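Local coordinates for OBG-type G domain-containing protein (Pyrococcus horikoshii, PDB 2E87) that binds GDP in a P-loop G domain of the Obg type joined to a long helical bundle, and is probably a GTPase of the NOG1 family, at residues A[181-184]-A[185-189]; A[241-244]-A[245-248]; A[324-327]-A[328-332]. All blocks are in the same frame, centred on the assembly; numbering follows the deposited sequence.

Interaction 1: A[181-184]-A[185-189]; sequences STLL and KALTT. With GDP (guanosine-5'-diphosphate), chain F.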
ATOM      1  N   SER A 181      18.226   5.474 -15.296  1.00 32.94           N
ATOM      2  CA  SER A 181      18.365   6.523 -14.286  1.00 36.81           C
ATOM      3  C   SER A 181      18.989   7.802 -14.852  1.00 39.80           C
ATOM      4  O   SER A 181      18.660   8.906 -14.418  1.00 40.90           O
ATOM      5  CB  SER A 181      19.197   6.026 -13.111  1.00 40.58           C
ATOM      6  OG  SER A 181      20.497   5.676 -13.532  1.00 39.36           O
ATOM      7  N   THR A 182      19.887   7.649 -15.821  1.00 37.72           N
ATOM      8  CA  THR A 182      20.518   8.800 -16.435  1.00 35.90           C
ATOM      9  C   THR A 182      19.421   9.610 -17.088  1.00 35.09           C
ATOM     10  O   THR A 182      19.418  10.834 -17.001  1.00 43.00           O
ATOM     11  CB  THR A 182      21.571   8.391 -17.513  1.00 36.40           C
ATOM     12  OG1 THR A 182      22.648   7.690 -16.883  1.00 36.34           O
ATOM     13  CG2 THR A 182      22.141   9.634 -18.227  1.00 34.32           C
ATOM     14  N   LEU A 183      18.485   8.922 -17.734  1.00 29.24           N
ATOM     15  CA  LEU A 183      17.375   9.597 -18.398  1.00 31.46           C
ATOM     16  C   LEU A 183      16.406  10.210 -17.389  1.00 33.78           C
ATOM     17  O   LEU A 183      15.900  11.313 -17.589  1.00 41.44           O
ATOM     18  CB  LEU A 183      16.613   8.630 -19.302  1.00 24.20           C
ATOM     19  CG  LEU A 183      15.327   9.216 -19.876  1.00 33.83           C
ATOM     20  CD1 LEU A 183      15.644  10.442 -20.730  1.00 32.85           C
ATOM     21  CD2 LEU A 183      14.625   8.186 -20.719  1.00 30.52           C
ATOM     22  N   LEU A 184      16.136   9.499 -16.305  1.00 29.98           N
ATOM     23  CA  LEU A 184      15.223  10.023 -15.305  1.00 33.28           C
ATOM     24  C   LEU A 184      15.788  11.321 -14.710  1.00 33.01           C
ATOM     25  O   LEU A 184      15.054  12.277 -14.494  1.00 30.56           O
ATOM     26  CB  LEU A 184      14.992   8.982 -14.200  1.00 30.96           C
ATOM     27  CG  LEU A 184      14.155   9.396 -12.981  1.00 40.17           C
ATOM     28  CD1 LEU A 184      13.430   8.170 -12.385  1.00 30.74           C
ATOM     29  CD2 LEU A 184      15.070  10.085 -11.946  1.00 29.86           C
ATOM     30  N   LYS A 185      17.091  11.345 -14.450  1.00 31.45           N
ATOM     31  CA  LYS A 185      17.716  12.523 -13.867  1.00 38.08           C
ATOM     32  C   LYS A 185      17.796  13.694 -14.838  1.00 40.21           C
ATOM     33  O   LYS A 185      17.760  14.840 -14.421  1.00 40.27           O
ATOM     34  CB  LYS A 185      19.107  12.177 -13.331  1.00 36.02           C
ATOM     35  CG  LYS A 185      19.054  11.272 -12.126  1.00 37.08           C
ATOM     36  CD  LYS A 185      20.419  10.785 -11.727  1.00 45.07           C
ATOM     37  CE  LYS A 185      20.303   9.722 -10.656  1.00 48.82           C
ATOM     38  NZ  LYS A 185      21.643   9.264 -10.197  1.00 54.81           N
ATOM     39  N   ALA A 186      17.890  13.404 -16.129  1.00 42.88           N
ATOM     40  CA  ALA A 186      17.960  14.449 -17.140  1.00 45.01           C
ATOM     41  C   ALA A 186      16.556  15.006 -17.346  1.00 48.20           C
ATOM     42  O   ALA A 186      16.364  16.161 -17.734  1.00 50.11           O
ATOM     43  CB  ALA A 186      18.482  13.867 -18.455  1.00 40.55           C
ATOM     44  N   LEU A 187      15.576  14.162 -17.065  1.00 47.37           N
ATOM     45  CA  LEU A 187      14.176  14.504 -17.239  1.00 45.55           C
ATOM     46  C   LEU A 187      13.595  15.268 -16.048  1.00 45.16           C
ATOM     47  O   LEU A 187      12.753  16.149 -16.218  1.00 43.47           O
ATOM     48  CB  LEU A 187      13.393  13.205 -17.478  1.00 44.01           C
ATOM     49  CG  LEU A 187      12.532  12.946 -18.720  1.00 46.36           C
ATOM     50  CD1 LEU A 187      13.047  13.706 -19.930  1.00 43.85           C
ATOM     51  CD2 LEU A 187      12.512  11.442 -18.983  1.00 33.99           C
ATOM     52  N   THR A 188      14.050  14.958 -14.840  1.00 44.73           N
ATOM     53  CA  THR A 188      13.479  15.624 -13.683  1.00 51.85           C
ATOM     54  C   THR A 188      14.151  16.913 -13.270  1.00 57.26           C
ATOM     55  O   THR A 188      15.316  17.158 -13.583  1.00 55.94           O
ATOM     56  CB  THR A 188      13.432  14.697 -12.455  1.00 52.18           C
ATOM     57  OG1 THR A 188      14.763  14.373 -12.034  1.00 54.44           O
ATOM     58  CG2 THR A 188      12.684  13.432 -12.789  1.00 56.32           C
ATOM     59  N   THR A 189      13.385  17.729 -12.553  1.00 63.43           N
ATOM     60  CA  THR A 189      13.845  19.011 -12.052  1.00 66.19           C
ATOM     61  C   THR A 189      14.612  18.826 -10.747  1.00 69.31           C
ATOM     62  O   THR A 189      15.846  18.884 -10.723  1.00 74.69           O
ATOM     63  CB  THR A 189      12.665  19.938 -11.798  1.00 64.37           C
ATOM     64  OG1 THR A 189      11.938  20.127 -13.017  1.00 66.45           O
ATOM     65  CG2 THR A 189      13.152  21.273 -11.277  1.00 69.78           C
TER
HETATM   66  PB  GDP F 400      20.354   2.058 -15.844  1.00 34.29           P
HETATM   67  O1B GDP F 400      21.036   0.899 -15.144  1.00 35.50           O
HETATM   68  O2B GDP F 400      19.450   1.560 -17.092  1.00 38.01           O
HETATM   69  O3B GDP F 400      19.805   3.195 -14.977  1.00 40.28           O
HETATM   70  O3A GDP F 400      21.577   2.755 -16.595  1.00 38.10           O
HETATM   71  PA  GDP F 400      22.370   4.113 -16.218  1.00 49.44           P
HETATM   72  O1A GDP F 400      21.463   5.293 -16.227  1.00 35.94           O
HETATM   73  O2A GDP F 400      23.056   3.929 -14.763  1.00 43.14           O
HETATM   74  O5' GDP F 400      23.490   4.304 -17.356  1.00 49.60           O
HETATM   75  C5' GDP F 400      24.385   3.176 -17.312  1.00 49.26           C
HETATM   76  C4' GDP F 400      25.775   3.593 -17.830  1.00 50.05           C
HETATM   77  O4' GDP F 400      25.649   4.137 -19.198  1.00 45.67           O
HETATM   78  C3' GDP F 400      26.440   4.727 -17.048  1.00 50.55           C
HETATM   79  O3' GDP F 400      27.797   4.799 -16.603  1.00 52.83           O
HETATM   80  C2' GDP F 400      25.876   5.985 -17.738  1.00 50.41           C
HETATM   81  O2' GDP F 400      26.826   7.051 -17.539  1.00 51.86           O
HETATM   82  C1' GDP F 400      26.068   5.556 -19.178  1.00 51.49           C
HETATM   83  N9  GDP F 400      25.227   6.313 -20.117  1.00 55.30           N
HETATM   84  C8  GDP F 400      23.936   6.733 -19.931  1.00 58.10           C
HETATM   85  N7  GDP F 400      23.514   7.379 -20.987  1.00 57.03           N
HETATM   86  C5  GDP F 400      24.502   7.411 -21.915  1.00 55.60           C
HETATM   87  C6  GDP F 400      24.633   7.965 -23.238  1.00 53.62           C
HETATM   88  O6  GDP F 400      23.705   8.574 -23.762  1.00 48.85           O
HETATM   89  N1  GDP F 400      25.826   7.791 -23.901  1.00 57.49           N
HETATM   90  C2  GDP F 400      26.878   7.100 -23.309  1.00 57.60           C
HETATM   91  N2  GDP F 400      28.054   6.943 -23.992  1.00 61.75           N
HETATM   92  N3  GDP F 400      26.769   6.592 -22.089  1.00 56.93           N
HETATM   93  C4  GDP F 400      25.615   6.721 -21.366  1.00 58.50           C
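Lys185 N donates to Ser181 O at 2.9 Å and Ala186 N to Thr182 O at 3.1 Å, so the two residues that hold the nucleotide through their amides and hydroxyls are tied by their carbonyls into the next helical turn. At the amino end, Ser181 N reaches GDP O3B at 2.8 Å in an almost straight bond (175°). Ser181 OG lies between O3B and O1A, near enough to give its one proton to either phosphate group; chi1 of 61° sets it between the backbone N and the carbonyl carbon, facing the diphosphate. O1A is gripped further by Thr182 N and, at 2.8 Å, by Thr182 OG1, which stands beside that same amide (chi1 -65°) while CG2 lies against C8 and N7 of the guanine. Small hydroxyl residues suit a place where amides and side chains must crowd round phosphate oxygens, as in a Walker A P-loop. A valine in place of Thr182 would probably leave O1A with one hydrogen bond fewer and the alpha-phosphate less firmly fixed. At the other end Leu184 O receives Thr188 N at 2.9 Å, where the chain leaves helical geometry. Branched apolar residues suit the inner face: Leu183 CG meets Leu187 CD2 at 3.7 Å, the side chains crossing obliquely. Leu183 and Leu187 rest on Ile323 of helix 323-350, Leu187 also on Val326 and Ile330, while Leu184 packs on Ile218 of strand 214-220 and Asn205 of strand 204-211.

Interaction 2: A[241-244]-A[245-248]; sequences LALR and YLGN
Tyr245 swings its ring back past Ala242 O and the carbonyl carbon of Arg244, in a turn that leads from helix 234-241 to strand 249-254 of the P-loop G domain. With CG anti to the carbonyl carbon (chi1 -56°), the ring stands obliquely to the backbone it passes, and CD1 comes to 3.7 Å from Ala242 O. The same oxygen accepts Tyr245 N at 2.9 Å, the donor lying above the carbonyl plane. An aromatic residue suits this outer position because its broad ring can also reach Lys76 and Phe77 of helix 76-86, in the helical domain. Arg244 is extended from CG to NE and points its long chain to the surface, where NH2 makes a long, weak ion pair with Glu277. Leu243 and Leu246 turn inward, CD2 to CD2 at 4.4 Å, a loose touch; Leu246 continues onto Gln217 and Ile219 of strand 214-220. Leu243 O takes two backbone donors: Leu246 N from above its plane, and Gly247 N at 2.9 Å nearly along the C=O axis. Gly247 brings no side chain to a buried place beside that oxygen. One water donates to both Arg244 O, at 2.8 Å, and Gly247 O, at 2.6 Å, bridging the two carbonyls.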
ATOM      1  N   LEU A 241       4.016  -6.459 -12.056  1.00 35.94           N
ATOM      2  CA  LEU A 241       2.849  -6.106 -12.843  1.00 33.93           C
ATOM      3  C   LEU A 241       1.955  -5.065 -12.194  1.00 34.69           C
ATOM      4  O   LEU A 241       1.054  -4.530 -12.842  1.00 32.06           O
ATOM      5  CB  LEU A 241       2.033  -7.355 -13.180  1.00 41.60           C
ATOM      6  CG  LEU A 241       2.742  -8.402 -14.045  1.00 50.04           C
ATOM      7  CD1 LEU A 241       1.757  -9.507 -14.392  1.00 50.53           C
ATOM      8  CD2 LEU A 241       3.281  -7.765 -15.313  1.00 44.01           C
ATOM      9  N   ALA A 242       2.202  -4.782 -10.917  1.00 35.07           N
ATOM     10  CA  ALA A 242       1.428  -3.775 -10.205  1.00 36.81           C
ATOM     11  C   ALA A 242       1.650  -2.409 -10.875  1.00 36.79           C
ATOM     12  O   ALA A 242       0.799  -1.520 -10.784  1.00 37.31           O
ATOM     13  CB  ALA A 242       1.858  -3.712  -8.734  1.00 33.86           C
ATOM     14  N   LEU A 243       2.791  -2.254 -11.548  1.00 33.72           N
ATOM     15  CA  LEU A 243       3.126  -0.998 -12.233  1.00 36.13           C
ATOM     16  C   LEU A 243       2.044  -0.603 -13.242  1.00 35.77           C
ATOM     17  O   LEU A 243       1.964   0.552 -13.634  1.00 40.59           O
ATOM     18  CB  LEU A 243       4.502  -1.107 -12.923  1.00 33.65           C
ATOM     19  CG  LEU A 243       5.704  -1.379 -11.991  1.00 39.24           C
ATOM     20  CD1 LEU A 243       6.991  -1.516 -12.788  1.00 35.60           C
ATOM     21  CD2 LEU A 243       5.842  -0.262 -10.978  1.00 34.32           C
ATOM     22  N   ARG A 244       1.202  -1.559 -13.636  1.00 36.48           N
ATOM     23  CA  ARG A 244       0.104  -1.304 -14.573  1.00 40.15           C
ATOM     24  C   ARG A 244      -0.851  -0.273 -13.984  1.00 39.94           C
ATOM     25  O   ARG A 244      -1.485   0.496 -14.721  1.00 35.87           O
ATOM     26  CB  ARG A 244      -0.726  -2.566 -14.846  1.00 42.93           C
ATOM     27  CG  ARG A 244      -0.005  -3.738 -15.476  1.00 63.05           C
ATOM     28  CD  ARG A 244      -0.981  -4.903 -15.696  1.00 69.96           C
ATOM     29  NE  ARG A 244      -0.318  -6.105 -16.201  1.00 77.33           N
ATOM     30  CZ  ARG A 244      -0.935  -7.255 -16.465  1.00 81.51           C
ATOM     31  NH1 ARG A 244      -2.243  -7.369 -16.275  1.00 82.53           N
ATOM     32  NH2 ARG A 244      -0.241  -8.297 -16.912  1.00 79.58           N
ATOM     33  N   TYR A 245      -0.967  -0.279 -12.660  1.00 30.26           N
ATOM     34  CA  TYR A 245      -1.865   0.633 -11.965  1.00 39.13           C
ATOM     35  C   TYR A 245      -1.260   1.981 -11.575  1.00 40.56           C
ATOM     36  O   TYR A 245      -1.970   2.867 -11.100  1.00 45.02           O
ATOM     37  CB  TYR A 245      -2.421  -0.067 -10.730  1.00 40.04           C
ATOM     38  CG  TYR A 245      -3.112  -1.360 -11.074  1.00 45.27           C
ATOM     39  CD1 TYR A 245      -2.765  -2.542 -10.444  1.00 45.51           C
ATOM     40  CD2 TYR A 245      -4.122  -1.394 -12.034  1.00 49.72           C
ATOM     41  CE1 TYR A 245      -3.408  -3.738 -10.756  1.00 58.36           C
ATOM     42  CE2 TYR A 245      -4.772  -2.572 -12.354  1.00 58.54           C
ATOM     43  CZ  TYR A 245      -4.412  -3.743 -11.711  1.00 63.30           C
ATOM     44  OH  TYR A 245      -5.061  -4.911 -12.021  1.00 70.64           O
ATOM     45  N   LEU A 246       0.044   2.124 -11.767  1.00 39.60           N
ATOM     46  CA  LEU A 246       0.757   3.359 -11.457  1.00 38.54           C
ATOM     47  C   LEU A 246       1.123   4.111 -12.745  1.00 41.00           C
ATOM     48  O   LEU A 246       0.798   5.290 -12.904  1.00 41.60           O
ATOM     49  CB  LEU A 246       2.028   3.036 -10.691  1.00 34.48           C
ATOM     50  CG  LEU A 246       2.951   4.189 -10.325  1.00 37.97           C
ATOM     51  CD1 LEU A 246       2.261   5.183  -9.402  1.00 28.65           C
ATOM     52  CD2 LEU A 246       4.160   3.590  -9.640  1.00 35.54           C
ATOM     53  N   GLY A 247       1.788   3.411 -13.661  1.00 39.56           N
ATOM     54  CA  GLY A 247       2.212   4.015 -14.912  1.00 38.04           C
ATOM     55  C   GLY A 247       1.131   4.401 -15.900  1.00 37.96           C
ATOM     56  O   GLY A 247       0.148   3.692 -16.068  1.00 40.52           O
ATOM     57  N   ASN A 248       1.323   5.536 -16.568  1.00 38.35           N
ATOM     58  CA  ASN A 248       0.363   6.019 -17.562  1.00 37.24           C
ATOM     59  C   ASN A 248       1.054   6.061 -18.916  1.00 41.97           C
ATOM     60  O   ASN A 248       0.427   6.292 -19.944  1.00 46.23           O
ATOM     61  CB  ASN A 248      -0.119   7.414 -17.173  1.00 30.57           C
ATOM     62  CG  ASN A 248      -0.716   7.445 -15.786  1.00 35.82           C
ATOM     63  OD1 ASN A 248      -1.792   6.903 -15.559  1.00 37.47           O
ATOM     64  ND2 ASN A 248      -0.012   8.059 -14.841  1.00 32.62           N
TER
HETATM   65  O   HOH W   1      -2.145   3.178 -14.883  1.00 39.57           O

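Interaction 3: A[324-327]-A[328-332]; sequences DLVK and EEIIK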
ATOM      1  N   ASP A 324      15.068  16.860 -24.754  1.00 51.36           N
ATOM      2  CA  ASP A 324      13.943  17.764 -24.938  1.00 52.31           C
ATOM      3  C   ASP A 324      12.896  17.158 -25.869  1.00 48.78           C
ATOM      4  O   ASP A 324      11.711  17.466 -25.768  1.00 49.47           O
ATOM      5  CB  ASP A 324      14.442  19.115 -25.456  1.00 62.04           C
ATOM      6  CG  ASP A 324      15.393  19.792 -24.471  1.00 73.64           C
ATOM      7  OD1 ASP A 324      14.942  20.148 -23.356  1.00 79.17           O
ATOM      8  OD2 ASP A 324      16.590  19.956 -24.804  1.00 79.23           O
ATOM      9  N   LEU A 325      13.316  16.286 -26.774  1.00 46.33           N
ATOM     10  CA  LEU A 325      12.347  15.655 -27.657  1.00 44.06           C
ATOM     11  C   LEU A 325      11.521  14.682 -26.815  1.00 45.17           C
ATOM     12  O   LEU A 325      10.332  14.498 -27.062  1.00 44.04           O
ATOM     13  CB  LEU A 325      13.052  14.903 -28.781  1.00 41.50           C
ATOM     14  CG  LEU A 325      13.814  15.755 -29.807  1.00 50.54           C
ATOM     15  CD1 LEU A 325      14.549  14.848 -30.798  1.00 44.22           C
ATOM     16  CD2 LEU A 325      12.837  16.659 -30.547  1.00 43.83           C
ATOM     17  N   VAL A 326      12.152  14.065 -25.816  1.00 41.10           N
ATOM     18  CA  VAL A 326      11.452  13.115 -24.951  1.00 45.15           C
ATOM     19  C   VAL A 326      10.458  13.837 -24.039  1.00 42.95           C
ATOM     20  O   VAL A 326       9.292  13.437 -23.932  1.00 40.57           O
ATOM     21  CB  VAL A 326      12.442  12.303 -24.069  1.00 46.80           C
ATOM     22  CG1 VAL A 326      11.660  11.425 -23.096  1.00 39.38           C
ATOM     23  CG2 VAL A 326      13.364  11.442 -24.961  1.00 36.41           C
ATOM     24  N   LYS A 327      10.926  14.908 -23.400  1.00 43.23           N
ATOM     25  CA  LYS A 327      10.100  15.701 -22.498  1.00 47.20           C
ATOM     26  C   LYS A 327       8.889  16.186 -23.282  1.00 49.63           C
ATOM     27  O   LYS A 327       7.750  16.097 -22.823  1.00 50.53           O
ATOM     28  CB  LYS A 327      10.901  16.896 -21.991  1.00 47.56           C
ATOM     29  CG  LYS A 327      10.501  17.404 -20.633  1.00 53.00           C
ATOM     30  CD  LYS A 327      11.260  18.674 -20.301  1.00 60.48           C
ATOM     31  CE  LYS A 327      11.228  18.987 -18.815  1.00 66.55           C
ATOM     32  NZ  LYS A 327      12.146  18.085 -18.062  1.00 68.95           N
ATOM     33  N   GLU A 328       9.152  16.693 -24.478  1.00 49.94           N
ATOM     34  CA  GLU A 328       8.097  17.193 -25.344  1.00 52.83           C
ATOM     35  C   GLU A 328       7.071  16.100 -25.566  1.00 50.91           C
ATOM     36  O   GLU A 328       5.874  16.307 -25.380  1.00 51.40           O
ATOM     37  CB  GLU A 328       8.662  17.602 -26.709  1.00 60.61           C
ATOM     38  CG  GLU A 328       9.302  18.986 -26.815  1.00 72.58           C
ATOM     39  CD  GLU A 328       9.958  19.215 -28.188  1.00 80.76           C
ATOM     40  OE1 GLU A 328       9.297  18.967 -29.230  1.00 77.56           O
ATOM     41  OE2 GLU A 328      11.135  19.646 -28.222  1.00 81.31           O
ATOM     42  N   GLU A 329       7.553  14.934 -25.982  1.00 48.48           N
ATOM     43  CA  GLU A 329       6.676  13.809 -26.268  1.00 48.47           C
ATOM     44  C   GLU A 329       5.914  13.326 -25.025  1.00 47.91           C
ATOM     45  O   GLU A 329       4.776  12.855 -25.141  1.00 46.28           O
ATOM     46  CB  GLU A 329       7.486  12.665 -26.890  1.00 49.58           C
ATOM     47  CG  GLU A 329       6.657  11.483 -27.360  1.00 54.77           C
ATOM     48  CD  GLU A 329       5.560  11.886 -28.330  1.00 62.98           C
ATOM     49  OE1 GLU A 329       5.849  12.664 -29.267  1.00 67.34           O
ATOM     50  OE2 GLU A 329       4.411  11.418 -28.162  1.00 58.44           O
ATOM     51  N   ILE A 330       6.535  13.444 -23.850  1.00 44.76           N
ATOM     52  CA  ILE A 330       5.891  13.027 -22.600  1.00 42.42           C
ATOM     53  C   ILE A 330       4.692  13.927 -22.386  1.00 43.54           C
ATOM     54  O   ILE A 330       3.578  13.462 -22.161  1.00 38.09           O
ATOM     55  CB  ILE A 330       6.832  13.188 -21.393  1.00 40.87           C
ATOM     56  CG1 ILE A 330       7.932  12.135 -21.458  1.00 32.92           C
ATOM     57  CG2 ILE A 330       6.041  13.127 -20.089  1.00 37.09           C
ATOM     58  CD1 ILE A 330       8.955  12.259 -20.343  1.00 39.87           C
ATOM     59  N   ILE A 331       4.948  15.226 -22.471  1.00 46.53           N
ATOM     60  CA  ILE A 331       3.927  16.242 -22.295  1.00 45.84           C
ATOM     61  C   ILE A 331       2.773  16.084 -23.266  1.00 49.23           C
ATOM     62  O   ILE A 331       1.615  16.198 -22.880  1.00 53.38           O
ATOM     63  CB  ILE A 331       4.529  17.635 -22.464  1.00 49.01           C
ATOM     64  CG1 ILE A 331       5.525  17.894 -21.332  1.00 42.37           C
ATOM     65  CG2 ILE A 331       3.419  18.671 -22.484  1.00 46.83           C
ATOM     66  CD1 ILE A 331       6.602  18.873 -21.667  1.00 46.29           C
ATOM     67  N   LYS A 332       3.079  15.818 -24.527  1.00 51.12           N
ATOM     68  CA  LYS A 332       2.023  15.652 -25.515  1.00 55.60           C
ATOM     69  C   LYS A 332       1.156  14.437 -25.213  1.00 54.86           C
ATOM     70  O   LYS A 332      -0.044  14.433 -25.478  1.00 52.86           O
ATOM     71  CB  LYS A 332       2.622  15.511 -26.917  1.00 58.72           C
ATOM     72  CG  LYS A 332       1.602  15.121 -27.974  1.00 65.56           C
ATOM     73  CD  LYS A 332       2.252  14.881 -29.324  1.00 72.53           C
ATOM     74  CE  LYS A 332       1.199  14.539 -30.377  1.00 72.87           C
ATOM     75  NZ  LYS A 332       1.818  14.391 -31.721  1.00 74.84           N
TER
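Val326 and Ile330, one turn apart, meet through Val326 CG1 and Ile330 CD1 at 3.9 Å. Chi1 of 175° in Val326 puts CG1 beside its own carbonyl carbon, on the side of the following turn, and the isoleucine's CG1 comes to 3.1 Å from Val326 O. That oxygen accepts Ile330 N at 2.8 Å, while Lys327 O takes Ile331 N in a nearly straight bond (173°). On the exposed flank, Glu328 runs its extended chain back past Asp324 O: CG lies 3.0 Å from that oxygen, which accepts Glu328 N. Its carboxylate runs beside Leu325, OE2 coming to 4.2 Å from CD2, a charged group suited to solvent. These i to i+4 bonds belong to an alpha-helix, 323-350, that packs against the central sheet of the P-loop G domain. The beta-branched pair suits the buried face, where both residues lie on Ile251 of strand 249-254 and Val326 also on Val286 of strand 283-287. Further round the helix, Ile330 and Ile331 press on Phe209 of strand 204-211, and Lys327, bent at chi4, makes a cation-pi contact with the same ring. Leu325 and Glu329 lean on Ile313 of strand 313-314.

Following the chain, interaction 1 comes first, in the P-loop helix, then interaction 2, in the turn entering strand 249-254, and last interaction 3, early in helix 323-350. Each is made within one continuous stretch, so none closes a long loop, and they follow in series without nesting or crossing. Interactions 1 and 3 touch directly: Leu187 CD2 lies 3.9 Å from Ile330 CD1, and Lys327 NZ comes 2.7 Å from Leu187 O, joining the nucleotide-binding helix to helix 323-350. Interaction 2 stands apart, its centre about 20 Å from each of the other two, where the G domain meets helix 76-86. The central sheet links all three.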